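Local coordinates for protein putative sulfatase yidJ (Bacteroides fragilis, PDB 2QZU) that probably hydrolyses sulfate esters as a metal-dependent, arylsulfatase-like member of the sulfatase family, at residues 243-249 with 277-281; 114-120 with 362-366; 144-148 with 174-178. All blocks are in the same frame, centred on the assembly; numbering follows the deposited sequence.

Contact 1 (243-249 with 277-281)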
# COMPACT_ATOMS: atom_id res chain seq x y z
N LYS A 243 -2.61 6.13 -16.37
CA LYS A 243 -3.76 6.44 -15.53
C LYS A 243 -4.60 7.53 -16.18
O LYS A 243 -5.83 7.50 -16.12
CB LYS A 243 -3.31 6.89 -14.13
CG LYS A 243 -2.62 5.82 -13.30
CD LYS A 243 -2.32 6.34 -11.89
CE LYS A 243 -1.63 5.31 -11.03
NZ LYS A 243 -1.37 5.82 -9.65
N GLU A 244 -3.93 8.50 -16.81
CA GLU A 244 -4.61 9.62 -17.47
C GLU A 244 -5.62 9.15 -18.51
O GLU A 244 -6.63 9.81 -18.74
CB GLU A 244 -3.58 10.52 -18.16
CG GLU A 244 -3.44 11.91 -17.55
CD GLU A 244 -2.24 12.01 -16.62
OE1 GLU A 244 -1.10 11.86 -17.11
OE2 GLU A 244 -2.44 12.25 -15.41
N ILE A 245 -5.33 8.02 -19.14
CA ILE A 245 -6.21 7.47 -20.16
C ILE A 245 -7.60 7.11 -19.62
O ILE A 245 -8.58 7.15 -20.36
CB ILE A 245 -5.56 6.22 -20.81
CG1 ILE A 245 -4.28 6.62 -21.54
CG2 ILE A 245 -6.54 5.54 -21.77
CD1 ILE A 245 -3.46 5.45 -22.04
N TYR A 246 -7.67 6.78 -18.34
CA TYR A 246 -8.94 6.39 -17.73
C TYR A 246 -9.50 7.39 -16.71
O TYR A 246 -10.39 7.06 -15.93
CB TYR A 246 -8.78 5.02 -17.07
CG TYR A 246 -8.40 3.95 -18.07
CD1 TYR A 246 -9.37 3.36 -18.89
CD2 TYR A 246 -7.07 3.56 -18.24
CE1 TYR A 246 -9.03 2.43 -19.86
CE2 TYR A 246 -6.72 2.62 -19.22
CZ TYR A 246 -7.70 2.06 -20.02
OH TYR A 246 -7.37 1.15 -20.99
N LYS A 247 -8.97 8.61 -16.74
CA LYS A 247 -9.42 9.65 -15.81
C LYS A 247 -10.90 9.97 -15.95
O LYS A 247 -11.54 10.40 -14.99
CB LYS A 247 -8.60 10.93 -16.01
CG LYS A 247 -8.79 11.59 -17.37
CD LYS A 247 -8.04 12.91 -17.45
CE LYS A 247 -8.23 13.58 -18.80
NZ LYS A 247 -7.54 14.89 -18.88
N ASP A 248 -11.46 9.76 -17.15
CA ASP A 248 -12.87 10.04 -17.39
C ASP A 248 -13.72 8.78 -17.51
O ASP A 248 -14.89 8.86 -17.89
CB ASP A 248 -13.04 10.89 -18.65
CG ASP A 248 -12.26 12.19 -18.59
OD1 ASP A 248 -12.41 12.93 -17.60
OD2 ASP A 248 -11.51 12.48 -19.55
N LEU A 249 -13.13 7.63 -17.20
CA LEU A 249 -13.85 6.36 -17.28
C LEU A 249 -15.08 6.36 -16.37
O LEU A 249 -15.00 6.76 -15.21
CB LEU A 249 -12.92 5.21 -16.89
CG LEU A 249 -13.51 3.79 -16.92
CD1 LEU A 249 -13.84 3.41 -18.35
CD2 LEU A 249 -12.52 2.81 -16.32
N ARG A 277 -10.06 1.33 -12.51
CA ARG A 277 -9.34 2.30 -13.34
C ARG A 277 -7.85 2.00 -13.43
O ARG A 277 -7.27 2.00 -14.51
CB ARG A 277 -9.52 3.73 -12.81
CG ARG A 277 -10.84 4.37 -13.17
CD ARG A 277 -10.84 5.86 -12.84
NE ARG A 277 -12.13 6.47 -13.15
CZ ARG A 277 -12.41 7.76 -12.98
NH1 ARG A 277 -11.50 8.59 -12.50
NH2 ARG A 277 -13.62 8.22 -13.29
N ASN A 278 -7.23 1.75 -12.27
CA ASN A 278 -5.81 1.46 -12.25
C ASN A 278 -5.51 0.09 -12.84
O ASN A 278 -4.42 -0.13 -13.37
CB ASN A 278 -5.26 1.59 -10.83
CG ASN A 278 -5.02 3.04 -10.44
OD1 ASN A 278 -4.95 3.38 -9.25
ND2 ASN A 278 -4.88 3.91 -11.44
N TYR A 279 -6.47 -0.83 -12.75
CA TYR A 279 -6.28 -2.16 -13.33
C TYR A 279 -6.17 -1.98 -14.84
O TYR A 279 -5.27 -2.53 -15.49
CB TYR A 279 -7.46 -3.07 -12.99
CG TYR A 279 -7.30 -4.50 -13.48
CD1 TYR A 279 -6.30 -5.33 -12.96
CD2 TYR A 279 -8.15 -5.02 -14.45
CE1 TYR A 279 -6.16 -6.65 -13.39
CE2 TYR A 279 -8.02 -6.34 -14.89
CZ TYR A 279 -7.02 -7.15 -14.36
OH TYR A 279 -6.91 -8.45 -14.79
N TYR A 280 -7.08 -1.19 -15.41
CA TYR A 280 -7.03 -0.95 -16.85
C TYR A 280 -5.76 -0.19 -17.24
O TYR A 280 -5.19 -0.44 -18.29
CB TYR A 280 -8.27 -0.16 -17.33
CG TYR A 280 -9.57 -0.95 -17.35
CD1 TYR A 280 -9.58 -2.35 -17.35
CD2 TYR A 280 -10.80 -0.28 -17.43
CE1 TYR A 280 -10.79 -3.06 -17.43
CE2 TYR A 280 -12.00 -0.98 -17.50
CZ TYR A 280 -11.99 -2.36 -17.50
OH TYR A 280 -13.17 -3.04 -17.58
N ALA A 281 -5.33 0.74 -16.38
CA ALA A 281 -4.12 1.52 -16.65
C ALA A 281 -2.93 0.57 -16.78
O ALA A 281 -2.11 0.70 -17.69
CB ALA A 281 -3.86 2.54 -15.53
O HOH W 1 -3.90 6.22 -8.67
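R277 reaches across to two overlapping type I turns, E244 to K247 and Y246 to L249. Its NH2 donates to L249 O at 2.8 Å (N-H...O angle 145°), while the turn backbone lies over one guanidinium face: Y246 O is 3.3 Å from R277 NE, but the angle is too poor for a hydrogen bond. The next residue, N278, meets K243, with ND2 3.5 Å from K243 CG and OD1 3.1 Å from water 1, which in turn accepts from K243 NZ at 2.7 Å; that ammonium also binds E236 O. Y280 sets its CB 3.6 Å from the Y246 ring centroid, 14° off the normal, a CH-pi contact; its ring edge takes L249 CD2 at 3.7 Å from Y280 CD2. A281 CB closes the row, 3.9 Å from K243 N. The contact docks the segment ahead of helix 267-299 onto that helix, within the long beta-alpha-beta crossover from strand 222-228 to the parallel strand 306-311 of the alkaline phosphatase-like fold.

Contact 2 (114-120 with 362-366)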
# COMPACT_ATOMS: atom_id res chain seq x y z
N ARG A 114 11.20 -32.61 -15.80
CA ARG A 114 11.56 -32.41 -17.20
C ARG A 114 10.59 -31.37 -17.77
O ARG A 114 9.47 -31.71 -18.16
CB ARG A 114 11.43 -33.73 -17.96
CG ARG A 114 11.75 -33.65 -19.44
CD ARG A 114 13.22 -33.47 -19.69
NE ARG A 114 13.55 -33.51 -21.12
CZ ARG A 114 14.76 -33.26 -21.60
NH1 ARG A 114 15.75 -32.95 -20.77
NH2 ARG A 114 14.98 -33.31 -22.91
N CYS A 115 11.02 -30.12 -17.81
CA CYS A 115 10.18 -29.04 -18.31
C CYS A 115 10.38 -28.79 -19.80
O CYS A 115 11.39 -29.19 -20.37
CB CYS A 115 10.46 -27.77 -17.51
SG CYS A 115 10.13 -27.99 -15.74
N TRP A 116 9.43 -28.10 -20.44
CA TRP A 116 9.56 -27.84 -21.87
C TRP A 116 10.80 -27.04 -22.20
O TRP A 116 11.34 -27.16 -23.30
CB TRP A 116 8.31 -27.14 -22.44
CG TRP A 116 7.95 -25.83 -21.79
CD1 TRP A 116 7.09 -25.65 -20.74
CD2 TRP A 116 8.41 -24.53 -22.17
NE1 TRP A 116 6.99 -24.31 -20.45
CE2 TRP A 116 7.78 -23.60 -21.31
CE3 TRP A 116 9.29 -24.05 -23.15
CZ2 TRP A 116 8.01 -22.22 -21.40
CZ3 TRP A 116 9.51 -22.67 -23.24
CH2 TRP A 116 8.87 -21.78 -22.37
N SER A 117 11.25 -26.22 -21.26
CA SER A 117 12.44 -25.41 -21.48
C SER A 117 13.68 -26.32 -21.54
O SER A 117 14.63 -26.03 -22.27
CB SER A 117 12.59 -24.35 -20.39
OG SER A 117 12.56 -24.93 -19.09
N ASP A 118 13.66 -27.41 -20.77
CA ASP A 118 14.77 -28.37 -20.77
C ASP A 118 14.83 -29.05 -22.13
O ASP A 118 15.91 -29.32 -22.66
CB ASP A 118 14.57 -29.45 -19.70
CG ASP A 118 14.71 -28.92 -18.28
OD1 ASP A 118 15.78 -28.37 -17.95
OD2 ASP A 118 13.74 -29.06 -17.50
N VAL A 119 13.65 -29.33 -22.68
CA VAL A 119 13.55 -29.98 -23.98
C VAL A 119 14.11 -29.07 -25.08
O VAL A 119 14.96 -29.49 -25.87
CB VAL A 119 12.08 -30.33 -24.30
CG1 VAL A 119 11.95 -30.82 -25.74
CG2 VAL A 119 11.57 -31.40 -23.33
N LEU A 120 13.66 -27.82 -25.12
CA LEU A 120 14.15 -26.89 -26.13
C LEU A 120 15.64 -26.64 -26.00
O LEU A 120 16.34 -26.48 -27.01
CB LEU A 120 13.37 -25.57 -26.06
CG LEU A 120 11.91 -25.67 -26.49
CD1 LEU A 120 11.24 -24.31 -26.37
CD2 LEU A 120 11.82 -26.18 -27.93
N TYR A 362 2.56 -26.63 -22.87
CA TYR A 362 3.76 -27.47 -22.93
C TYR A 362 3.66 -28.45 -24.12
O TYR A 362 4.41 -28.33 -25.09
CB TYR A 362 3.93 -28.23 -21.60
CG TYR A 362 5.19 -29.05 -21.40
CD1 TYR A 362 5.69 -29.89 -22.41
CD2 TYR A 362 5.83 -29.09 -20.16
CE1 TYR A 362 6.77 -30.74 -22.18
CE2 TYR A 362 6.90 -29.93 -19.91
CZ TYR A 362 7.37 -30.76 -20.92
OH TYR A 362 8.43 -31.59 -20.67
N PRO A 363 2.71 -29.40 -24.08
CA PRO A 363 2.63 -30.31 -25.23
C PRO A 363 2.19 -29.64 -26.53
O PRO A 363 2.69 -29.98 -27.61
CB PRO A 363 1.64 -31.38 -24.77
CG PRO A 363 0.71 -30.60 -23.89
CD PRO A 363 1.66 -29.72 -23.09
N THR A 364 1.27 -28.69 -26.43
CA THR A 364 0.77 -27.98 -27.61
C THR A 364 1.87 -27.25 -28.38
O THR A 364 2.02 -27.44 -29.58
CB THR A 364 -0.34 -26.99 -27.22
OG1 THR A 364 -1.41 -27.70 -26.58
CG2 THR A 364 -0.89 -26.27 -28.46
N LEU A 365 2.65 -26.42 -27.69
CA LEU A 365 3.72 -25.68 -28.35
C LEU A 365 4.82 -26.60 -28.88
O LEU A 365 5.27 -26.46 -30.01
CB LEU A 365 4.32 -24.64 -27.40
CG LEU A 365 3.41 -23.45 -27.06
CD1 LEU A 365 4.02 -22.64 -25.92
CD2 LEU A 365 3.23 -22.57 -28.30
N LEU A 366 5.24 -27.56 -28.06
CA LEU A 366 6.29 -28.48 -28.47
C LEU A 366 5.93 -29.22 -29.76
O LEU A 366 6.77 -29.36 -30.65
CB LEU A 366 6.59 -29.48 -27.35
CG LEU A 366 7.97 -29.39 -26.68
CD1 LEU A 366 8.42 -27.95 -26.53
CD2 LEU A 366 7.91 -30.09 -25.32
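The two short helical segments, 116-120 and 362-366, run nearly parallel: their N-to-C directions differ by 23° and their axes come no closer than 11.0 Å. They pack side by side in the alpha/beta sulfatase domain, an alkaline phosphatase-like fold, where W116 and L120 also rest on strand 222-228. The nearest CA pair is W116 with Y362, at 5.9 Å, so the start of helix 116-122 is where the backbones draw together. C115 occupies the N-cap, and its amide nitrogen N donates to D118 OD2 at 2.9 Å, so a side chain from the first turn secures the helix start; the same carboxylate oxygen also bonds H164.

The wide axis separation is filled by side chains. Y362 slides its ring under W116, whose CB stands 3.7 Å from the ring centroid and 6° off the normal, a CH-pi contact. The indole then turns its edge to the Y362 face: the five-membered ring and the phenol ring are 5.3 Å apart between centroids, with planes at 77°, an offset edge-to-face pair. One turn later L366 meets three side chains, its CD2 lying 4.1 Å from both W116 CB and V119 CG1 and its CD1 4.1 Å from L120 CD2. In this buried, largely apolar interface a single hydrogen bond joins the segments: Y362 OH donates to the carbonyl oxygen R114 O at 2.7 Å.

Contact 3 (144-148 with 174-178)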
# COMPACT_ATOMS: atom_id res chain seq x y z
N ASP A 144 17.05 -10.18 1.14
CA ASP A 144 16.58 -8.89 1.63
C ASP A 144 15.63 -8.02 0.79
O ASP A 144 16.00 -6.92 0.38
CB ASP A 144 17.80 -8.06 2.06
CG ASP A 144 17.42 -6.83 2.85
OD1 ASP A 144 16.51 -6.92 3.69
OD2 ASP A 144 18.06 -5.77 2.65
N THR A 145 14.42 -8.51 0.55
CA THR A 145 13.41 -7.72 -0.17
C THR A 145 12.24 -7.54 0.79
O THR A 145 12.06 -8.34 1.71
CB THR A 145 12.94 -8.38 -1.49
OG1 THR A 145 12.52 -9.72 -1.24
CG2 THR A 145 14.06 -8.36 -2.52
N TYR A 146 11.43 -6.51 0.57
CA TYR A 146 10.31 -6.21 1.47
C TYR A 146 9.34 -7.35 1.76
O TYR A 146 8.86 -7.47 2.89
CB TYR A 146 9.52 -5.00 0.95
CG TYR A 146 8.50 -5.35 -0.10
CD1 TYR A 146 8.88 -5.50 -1.43
CD2 TYR A 146 7.18 -5.62 0.25
CE1 TYR A 146 7.97 -5.91 -2.39
CE2 TYR A 146 6.26 -6.05 -0.70
CZ TYR A 146 6.67 -6.19 -2.02
OH TYR A 146 5.80 -6.67 -2.96
N ASN A 147 9.04 -8.18 0.77
CA ASN A 147 8.10 -9.27 0.96
C ASN A 147 8.68 -10.50 1.66
O ASN A 147 8.07 -11.57 1.66
CB ASN A 147 7.46 -9.67 -0.38
CG ASN A 147 8.47 -9.98 -1.47
OD1 ASN A 147 9.65 -9.64 -1.38
ND2 ASN A 147 7.99 -10.63 -2.54
N ASN A 148 9.86 -10.33 2.26
CA ASN A 148 10.50 -11.41 2.99
C ASN A 148 10.66 -11.02 4.45
O ASN A 148 11.25 -11.76 5.24
CB ASN A 148 11.86 -11.74 2.38
CG ASN A 148 11.75 -12.63 1.16
OD1 ASN A 148 10.64 -12.97 0.73
ND2 ASN A 148 12.89 -13.02 0.61
N THR A 174 9.18 -13.39 -6.63
CA THR A 174 7.97 -12.58 -6.70
C THR A 174 8.29 -11.29 -5.94
O THR A 174 9.08 -11.30 -5.00
CB THR A 174 6.71 -13.30 -6.13
OG1 THR A 174 5.54 -12.59 -6.55
CG2 THR A 174 6.75 -13.38 -4.61
N TYR A 175 7.70 -10.19 -6.39
CA TYR A 175 7.95 -8.86 -5.82
C TYR A 175 6.95 -7.96 -6.53
O TYR A 175 6.90 -7.95 -7.77
CB TYR A 175 9.38 -8.45 -6.17
CG TYR A 175 9.80 -7.07 -5.73
CD1 TYR A 175 10.44 -6.87 -4.50
CD2 TYR A 175 9.61 -5.97 -6.56
CE1 TYR A 175 10.89 -5.60 -4.13
CE2 TYR A 175 10.04 -4.71 -6.20
CZ TYR A 175 10.69 -4.53 -4.99
OH TYR A 175 11.15 -3.27 -4.67
N ASP A 176 6.18 -7.19 -5.77
CA ASP A 176 5.12 -6.39 -6.37
C ASP A 176 5.16 -4.87 -6.38
O ASP A 176 4.16 -4.23 -6.69
CB ASP A 176 3.77 -6.85 -5.79
CG ASP A 176 3.63 -8.37 -5.80
OD1 ASP A 176 4.13 -9.00 -6.75
OD2 ASP A 176 3.01 -8.93 -4.87
N TYR A 177 6.31 -4.28 -6.03
CA TYR A 177 6.42 -2.83 -6.07
C TYR A 177 6.95 -2.54 -7.48
O TYR A 177 8.15 -2.40 -7.69
CB TYR A 177 7.41 -2.34 -5.01
CG TYR A 177 7.48 -0.83 -4.93
CD1 TYR A 177 6.44 -0.10 -4.36
CD2 TYR A 177 8.56 -0.14 -5.48
CE1 TYR A 177 6.46 1.30 -4.35
CE2 TYR A 177 8.60 1.25 -5.48
CZ TYR A 177 7.54 1.96 -4.92
OH TYR A 177 7.57 3.34 -4.94
N HIS A 178 6.02 -2.47 -8.43
CA HIS A 178 6.34 -2.28 -9.85
C HIS A 178 7.19 -1.08 -10.25
O HIS A 178 7.88 -1.13 -11.27
CB HIS A 178 5.04 -2.22 -10.66
CG HIS A 178 4.11 -3.35 -10.38
ND1 HIS A 178 2.74 -3.18 -10.24
CD2 HIS A 178 4.33 -4.68 -10.24
CE1 HIS A 178 2.17 -4.35 -10.02
NE2 HIS A 178 3.11 -5.28 -10.02
O HOH W 2 4.21 -8.42 -2.26
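Two loops that follow neighbouring parallel strands, 126-130 and 168-172, are clasped together here beyond one edge of the main sheet, beside the second subunit. Y146 points a ring edge at the face of Y175: centroids 5.0 Å apart, planes at 72°, and Y146 CD1 3.4 Å from Y175 CE1, an offset edge-to-face pair. The Y146 hydroxyl goes on to the next residue, where D176 N donates to Y146 OH at 2.9 Å (152°). Water 2 accepts from that OH at 2.5 Å and donates to D176 OD2 at 2.9 Å. N147 provides the second direct bond, ND2 to T174 O at 2.8 Å (158°), and its other amide atom, OD1, accepts from T145 OG1 at 2.9 Å, which fixes the amide orientation. K24 of the second subunit bonds Y146 O, and Y177 OH bonds G370 O of that subunit. Because Y146 OH both accepts and donates, and N147 uses both amide atoms, these polar groups are satisfied within a buried contact that also borders the dimer interface.

In the fold
From the N terminus, contact 2 opens first, at 114-120, and closes last, at 362-366, so its loop encloses both others; it brings helix 116-122 against helix 361-368. Within that loop, contact 3 ties 144-148 to 174-178, joining the loops after strands 126-130 and 168-172, and closes before contact 1 opens. Contact 1 then fastens 243-249 to helix 267-299. Contacts 3 and 1 are therefore in series, nested in contact 2, and none cross. Contacts 1 and 2 lie on opposite sides of the chain's centre, 38 Å between centres, while contacts 1 and 3, 25 Å apart by the same measure, both touch the second subunit.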